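Local coordinates for ThiJ/PfpI family protein (Francisella tularensis subsp. novicida, PDB 4P5P), which probably acts as a glyoxalase III of the DJ-1/PfpI family and is described as a cysteine protease and virulence factor linked to rapid encystment, at residues 60-64 with 65-69; 206-209 with 210-213; 35-38 with 39-42. All coordinates share one frame; numbering follows the deposited sequence. Where two conformers were deposited one is given.

Interaction 1 (60-64 with 65-69); sequences AQEDY and YNDKF
Tyr64 sets the edge of its ring against the face of Tyr65 in a T-shaped stack: the centroids are 5.0 Å apart, the planes stand at 85°, and Tyr64 CD2 lies almost exactly over the centre of the Tyr65 ring. The two side chains leave the helix in different first-torsion positions. CG of Tyr64 is anti to its backbone N (chi1 178°), whereas CG of Tyr65 is anti to its carbonyl carbon, beside the backbone N.

Asp63, just before these rings, is the N-cap of helix 64-71. Its OD2 accepts the Asn66 N-H at 2.9 Å, on the anti side of the carboxylate and slightly out of its plane, and is also hydrogen-bonded to His30. Asp63 OD1 takes a bond from water 2 at 2.7 Å, and that water accepts from Tyr65 N at 3.2 Å, so direct and water-mediated bonds together cap the first turn. The regular helical pattern begins with Asp67 N to Asp63 O, 3.0 Å. On the solvent side Glu62 OE2 comes within 3.1 Å of Asp67 OD2, two acceptors of like charge, which may raise the proton affinity of one of them.

Against helix 26-35, Asn66 OD1 bonds Thr29 OG1 and the Tyr65 ring meets Tyr33, while Phe69, one turn on, inserts between that helix and helix 73-80.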
loop_
_atom_site.group_PDB
_atom_site.type_symbol
_atom_site.label_atom_id
_atom_site.label_comp_id
_atom_site.label_asym_id
_atom_site.label_seq_id
_atom_site.Cartn_x
_atom_site.Cartn_y
_atom_site.Cartn_z
ATOM N N ALA A 60 1.358 7.752 17.338
ATOM C CA ALA A 60 1.677 7.833 18.770
ATOM C C ALA A 60 3.037 8.480 18.989
ATOM O O ALA A 60 3.223 9.288 19.915
ATOM C CB ALA A 60 1.637 6.453 19.385
ATOM N N GLN A 61 3.990 8.130 18.132
ATOM C CA GLN A 61 5.299 8.760 18.160
ATOM C C GLN A 61 5.348 9.902 17.164
ATOM O O GLN A 61 4.849 9.791 16.041
ATOM C CB GLN A 61 6.395 7.729 17.869
ATOM C CG GLN A 61 6.483 6.624 18.914
ATOM N N GLU A 62 5.926 11.015 17.589
ATOM C CA GLU A 62 6.109 12.147 16.700
ATOM C C GLU A 62 7.048 11.756 15.553
ATOM O O GLU A 62 7.982 10.974 15.737
ATOM C CB GLU A 62 6.666 13.355 17.458
ATOM C CG GLU A 62 6.223 14.695 16.843
ATOM C CD GLU A 62 5.435 15.598 17.800
ATOM O OE1 GLU A 62 5.359 15.316 19.017
ATOM O OE2 GLU A 62 4.893 16.615 17.330
ATOM N N ASP A 63 6.759 12.290 14.371
ATOM C CA ASP A 63 7.519 11.997 13.156
ATOM C C ASP A 63 7.527 13.224 12.258
ATOM O O ASP A 63 6.477 13.814 11.971
ATOM C CB ASP A 63 6.931 10.788 12.408
ATOM C CG ASP A 63 7.641 10.507 11.090
ATOM O OD1 ASP A 63 8.741 9.902 11.115
ATOM O OD2 ASP A 63 7.107 10.875 10.022
ATOM N N TYR A 64 8.720 13.593 11.804
ATOM C CA TYR A 64 8.918 14.812 11.036
ATOM C C TYR A 64 8.039 14.880 9.783
ATOM O O TYR A 64 7.336 15.870 9.563
ATOM C CB TYR A 64 10.393 14.934 10.655
ATOM C CG TYR A 64 10.697 16.147 9.819
ATOM C CD1 TYR A 64 10.869 17.396 10.402
ATOM C CD2 TYR A 64 10.805 16.041 8.443
ATOM C CE1 TYR A 64 11.145 18.508 9.628
ATOM C CE2 TYR A 64 11.074 17.137 7.660
ATOM C CZ TYR A 64 11.246 18.368 8.253
ATOM O OH TYR A 64 11.518 19.454 7.450
ATOM N N TYR A 65 8.063 13.837 8.964
ATOM C CA TYR A 65 7.338 13.904 7.701
ATOM C C TYR A 65 5.833 13.769 7.911
ATOM O O TYR A 65 5.064 14.381 7.167
ATOM C CB TYR A 65 7.858 12.857 6.708
ATOM C CG TYR A 65 9.178 13.269 6.099
ATOM C CD1 TYR A 65 9.251 14.334 5.207
ATOM C CD2 TYR A 65 10.355 12.621 6.439
ATOM C CE1 TYR A 65 10.463 14.731 4.659
ATOM C CE2 TYR A 65 11.565 13.003 5.898
ATOM C CZ TYR A 65 11.622 14.058 5.009
ATOM O OH TYR A 65 12.852 14.430 4.485
ATOM N N ASN A 66 5.406 13.020 8.927
ATOM C CA ASN A 66 3.984 12.966 9.252
ATOM C C ASN A 66 3.462 14.357 9.596
ATOM O O ASN A 66 2.408 14.775 9.118
ATOM C CB ASN A 66 3.704 12.016 10.419
ATOM C CG ASN A 66 3.769 10.555 10.022
ATOM O OD1 ASN A 66 3.861 10.221 8.839
ATOM N ND2 ASN A 66 3.706 9.676 11.016
ATOM N N ASP A 67 4.208 15.066 10.437
ATOM C CA ASP A 67 3.817 16.413 10.835
ATOM C C ASP A 67 3.831 17.362 9.634
ATOM O O ASP A 67 2.944 18.206 9.494
ATOM C CB ASP A 67 4.744 16.943 11.936
ATOM C CG ASP A 67 4.437 16.355 13.303
ATOM O OD1 ASP A 67 3.369 15.723 13.486
ATOM O OD2 ASP A 67 5.258 16.564 14.214
ATOM N N LYS A 68 4.846 17.243 8.784
ATOM C CA LYS A 68 4.955 18.095 7.600
ATOM C C LYS A 68 3.732 17.920 6.705
ATOM O O LYS A 68 3.141 18.897 6.224
ATOM C CB LYS A 68 6.228 17.767 6.820
ATOM C CG LYS A 68 6.459 18.629 5.583
ATOM C CD LYS A 68 7.696 18.170 4.819
ATOM C CE LYS A 68 7.852 18.912 3.500
ATOM N NZ LYS A 68 8.185 20.340 3.697
ATOM N N PHE A 69 3.365 16.660 6.496
ATOM C CA PHE A 69 2.227 16.301 5.663
ATOM C C PHE A 69 0.938 16.917 6.199
ATOM O O PHE A 69 0.183 17.551 5.459
ATOM C CB PHE A 69 2.132 14.778 5.598
ATOM C CG PHE A 69 1.213 14.259 4.545
ATOM C CD1 PHE A 69 1.692 13.930 3.295
ATOM C CD2 PHE A 69 -0.112 14.024 4.827
ATOM C CE1 PHE A 69 0.851 13.419 2.327
ATOM C CE2 PHE A 69 -0.959 13.505 3.854
ATOM C CZ PHE A 69 -0.476 13.210 2.614
HETATM O O HOH W 1 3.584 10.916 13.725
HETATM O O HOH W 2 10.166 11.473 9.498
#

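Interaction 2 (206-209 with 210-213); sequences AQNP and QSAT
Ser211 OG gives its proton to Asn208 OD1 over a short 2.6 Å, approaching from above the plane of the amide. The backbones of the same two residues are joined as well, Ser211 N to Asn208 O at 2.9 Å with an N-H...O angle of 157°. Asn208 has its CG between the backbone N and the carbonyl carbon (chi1 51°), which folds the amide back over the start of the turn where the serine hydroxyl can meet it. One step along, Ala212 N bonds Pro209 O at 3.2 Å. Two successive i+3 to i bonds make this a short 3-10 segment, and it leads from strand 203-206 into helix 212-222 at a strand-to-helix connection of the flavodoxin-like fold. The side chains of Pro209 and Gln210 run side by side along its outer surface; on the inner side Ala206 CB touches Ser211 CB at 3.8 Å. A second shell fixes the polar groups. Ser211 OG also accepts from Tyr196 N, and Asn208 ND2 donates to both Gln194 O and Glu162 OE2. The other oxygen of Glu162 receives Gln207 NE2, while Gln207 OE1 is bound by Ala190 N.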
loop_
_atom_site.group_PDB
_atom_site.type_symbol
_atom_site.label_atom_id
_atom_site.label_comp_id
_atom_site.label_asym_id
_atom_site.label_seq_id
_atom_site.Cartn_x
_atom_site.Cartn_y
_atom_site.Cartn_z
ATOM N N ALA A 206 7.118 -4.346 0.027
ATOM C CA ALA A 206 7.937 -3.971 1.175
ATOM C C ALA A 206 7.270 -4.503 2.434
ATOM O O ALA A 206 6.051 -4.638 2.499
ATOM C CB ALA A 206 8.119 -2.464 1.241
ATOM N N GLN A 207 8.075 -4.829 3.435
ATOM C CA GLN A 207 7.601 -5.653 4.537
ATOM C C GLN A 207 6.862 -4.904 5.652
ATOM O O GLN A 207 5.884 -5.414 6.180
ATOM C CB GLN A 207 8.795 -6.396 5.130
ATOM C CG GLN A 207 8.443 -7.385 6.218
ATOM C CD GLN A 207 9.646 -8.191 6.646
ATOM O OE1 GLN A 207 10.540 -8.452 5.841
ATOM N NE2 GLN A 207 9.682 -8.584 7.913
ATOM N N ASN A 208 7.327 -3.706 6.000
ATOM C CA ASN A 208 6.946 -3.073 7.258
ATOM C C ASN A 208 7.188 -1.560 7.187
ATOM O O ASN A 208 7.720 -1.069 6.199
ATOM C CB ASN A 208 7.728 -3.735 8.403
ATOM C CG ASN A 208 9.209 -3.777 8.134
ATOM O OD1 ASN A 208 9.762 -2.852 7.540
ATOM N ND2 ASN A 208 9.868 -4.873 8.544
ATOM N N PRO A 209 6.758 -0.804 8.213
ATOM C CA PRO A 209 6.960 0.644 8.149
ATOM C C PRO A 209 8.438 1.003 8.040
ATOM O O PRO A 209 8.783 2.043 7.464
ATOM C CB PRO A 209 6.366 1.136 9.470
ATOM C CG PRO A 209 5.393 0.093 9.861
ATOM C CD PRO A 209 5.986 -1.194 9.404
ATOM N N GLN A 210 9.297 0.137 8.580
ATOM C CA GLN A 210 10.732 0.382 8.569
ATOM C C GLN A 210 11.329 0.225 7.175
ATOM O O GLN A 210 12.504 0.523 6.966
ATOM C CB GLN A 210 11.442 -0.555 9.547
ATOM C CG GLN A 210 11.034 -0.355 10.995
ATOM C CD GLN A 210 9.692 -0.977 11.357
ATOM O OE1 GLN A 210 9.136 -1.784 10.610
ATOM N NE2 GLN A 210 9.154 -0.582 12.514
ATOM N N SER A 211 10.520 -0.247 6.228
ATOM C CA SER A 211 10.952 -0.451 4.850
ATOM C C SER A 211 10.584 0.702 3.930
ATOM O O SER A 211 10.904 0.658 2.740
ATOM C CB SER A 211 10.319 -1.717 4.266
ATOM O OG SER A 211 10.559 -2.852 5.064
ATOM N N ALA A 212 9.915 1.721 4.466
ATOM C CA ALA A 212 9.312 2.751 3.629
ATOM C C ALA A 212 10.323 3.514 2.766
ATOM O O ALA A 212 10.043 3.833 1.605
ATOM C CB ALA A 212 8.539 3.731 4.503
ATOM N N THR A 213 11.481 3.831 3.339
ATOM C CA THR A 213 12.514 4.582 2.626
ATOM C C THR A 213 13.012 3.831 1.402
ATOM O O THR A 213 13.010 4.362 0.287
ATOM C CB THR A 213 13.714 4.897 3.553
ATOM O OG1 THR A 213 13.312 5.852 4.537
ATOM C CG2 THR A 213 14.886 5.467 2.776
#

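Interaction 3 (35-38 with 39-42); sequences IIDK and NINI
Asp37 and Ile40 form a single antiparallel hydrogen-bonded pair closing a type I beta turn, with their CA atoms 5.2 Å apart. Of its two bonds, Ile40 N to Asp37 O is the sounder at 3.1 Å; Asp37 N to Ile40 O is weak at 3.4 Å. The end-to-end directions of residues 35-38 and 39-42 differ by 128°, so the chain largely reverses here. With CG between backbone N and carbonyl carbon (chi1 65°), the Asp37 carboxylate leans over the turn, and OD1 accepts from Asn39 N at 2.8 Å, an Asx turn within the beta turn. Its other oxygen, OD2, makes a salt bridge with Lys220, whose NZ also hydrogen-bonds Ile35 O.

The isoleucines pack beside the turn. Ile35 CG2 meets Ile40 CG2 at 3.7 Å, the two side chains crossing at about a right angle. The CD1 tip of Ile42 reaches Ile35 CB at 3.9 Å and Ile36 CB at 4.0 Å.

The turn thus joins the end of helix 26-35 to strand 40-46, which pairs with strand 2-8 through backbone bonds of Asn41 to Lys2 and Val4, Asn39 just before it also bonding Lys2, while Ile35 packs on Ala216 and Ile219 of helix 212-222.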
loop_
_atom_site.group_PDB
_atom_site.type_symbol
_atom_site.label_atom_id
_atom_site.label_comp_id
_atom_site.label_asym_id
_atom_site.label_seq_id
_atom_site.Cartn_x
_atom_site.Cartn_y
_atom_site.Cartn_z
ATOM N N ILE A 35 9.516 10.544 -3.098
ATOM C CA ILE A 35 9.311 10.421 -4.534
ATOM C C ILE A 35 9.029 11.755 -5.229
ATOM O O ILE A 35 9.526 11.993 -6.334
ATOM C CB ILE A 35 8.166 9.436 -4.813
ATOM C CG1 ILE A 35 8.587 8.030 -4.388
ATOM C CG2 ILE A 35 7.790 9.423 -6.302
ATOM C CD1 ILE A 35 7.447 7.055 -4.274
ATOM N N ILE A 36 8.243 12.622 -4.600
ATOM C CA ILE A 36 7.797 13.853 -5.264
ATOM C C ILE A 36 8.955 14.776 -5.652
ATOM O O ILE A 36 9.897 14.992 -4.878
ATOM C CB ILE A 36 6.806 14.633 -4.362
ATOM C CG1 ILE A 36 6.053 15.687 -5.172
ATOM C CG2 ILE A 36 7.516 15.250 -3.149
ATOM C CD1 ILE A 36 4.886 16.301 -4.438
ATOM N N ASP A 37 8.876 15.320 -6.860
ATOM C CA ASP A 37 9.764 16.402 -7.252
ATOM C C ASP A 37 9.135 17.133 -8.435
ATOM O O ASP A 37 7.985 16.873 -8.764
ATOM C CB ASP A 37 11.188 15.886 -7.539
ATOM C CG ASP A 37 11.285 14.951 -8.741
ATOM O OD1 ASP A 37 10.476 15.043 -9.681
ATOM O OD2 ASP A 37 12.233 14.132 -8.753
ATOM N N LYS A 38 9.850 18.074 -9.044
ATOM C CA LYS A 38 9.235 18.905 -10.076
ATOM C C LYS A 38 8.867 18.114 -11.326
ATOM O O LYS A 38 8.096 18.600 -12.157
ATOM C CB LYS A 38 10.157 20.076 -10.441
ATOM C CG LYS A 38 10.166 21.134 -9.342
ATOM C CD LYS A 38 11.069 22.290 -9.671
ATOM C CE LYS A 38 11.031 23.331 -8.577
ATOM N NZ LYS A 38 11.902 24.491 -8.902
ATOM N N ASN A 39 9.395 16.894 -11.455
ATOM C CA ASN A 39 9.074 16.058 -12.606
ATOM C C ASN A 39 8.271 14.799 -12.260
ATOM O O ASN A 39 8.001 13.977 -13.134
ATOM C CB ASN A 39 10.359 15.676 -13.327
ATOM C CG ASN A 39 10.999 16.865 -14.022
ATOM O OD1 ASN A 39 10.314 17.666 -14.666
ATOM N ND2 ASN A 39 12.311 17.005 -13.869
ATOM N N ILE A 40 7.881 14.665 -10.998
ATOM C CA ILE A 40 7.040 13.548 -10.568
ATOM C C ILE A 40 5.894 14.049 -9.701
ATOM O O ILE A 40 6.102 14.559 -8.597
ATOM C CB ILE A 40 7.815 12.479 -9.762
ATOM C CG1 ILE A 40 9.001 11.930 -10.551
ATOM C CG2 ILE A 40 6.894 11.317 -9.405
ATOM C CD1 ILE A 40 9.922 11.055 -9.731
ATOM N N ASN A 41 4.692 13.879 -10.225
ATOM C CA ASN A 41 3.472 14.273 -9.539
ATOM C C ASN A 41 2.876 13.080 -8.810
ATOM O O ASN A 41 2.911 11.971 -9.322
ATOM C CB ASN A 41 2.474 14.850 -10.552
ATOM C CG ASN A 41 1.119 15.135 -9.949
ATOM O OD1 ASN A 41 0.946 16.130 -9.242
ATOM N ND2 ASN A 41 0.136 14.278 -10.242
ATOM N N ILE A 42 2.343 13.312 -7.613
ATOM C CA ILE A 42 1.671 12.262 -6.870
ATOM C C ILE A 42 0.256 12.690 -6.535
ATOM O O ILE A 42 0.044 13.755 -5.942
ATOM C CB ILE A 42 2.399 11.914 -5.561
ATOM C CG1 ILE A 42 3.842 11.512 -5.854
ATOM C CG2 ILE A 42 1.657 10.774 -4.838
ATOM C CD1 ILE A 42 4.670 11.245 -4.610
#

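All three contacts are local junctions of one alpha/beta fold, and none touches another. The centres of interactions 1 and 2 are about 16 Å apart, and the centre of interaction 3 is about 20 Å from each of theirs. Shared helices connect them: helix 26-35 runs from the neighbourhood of interaction 1, where His30 and Thr29 meet Asp63 and Asn66, to its end in interaction 3; helix 212-222 starts at interaction 2 and brings Lys220 to Asp37. Interaction 2 has the clearest tie to the probable active site, since Ala206 makes a backbone hydrogen bond with Ala130 and touches Ile131, directly before Cys132, which is oxidised to 3-sulfinoalanine and probably is the family's nucleophile.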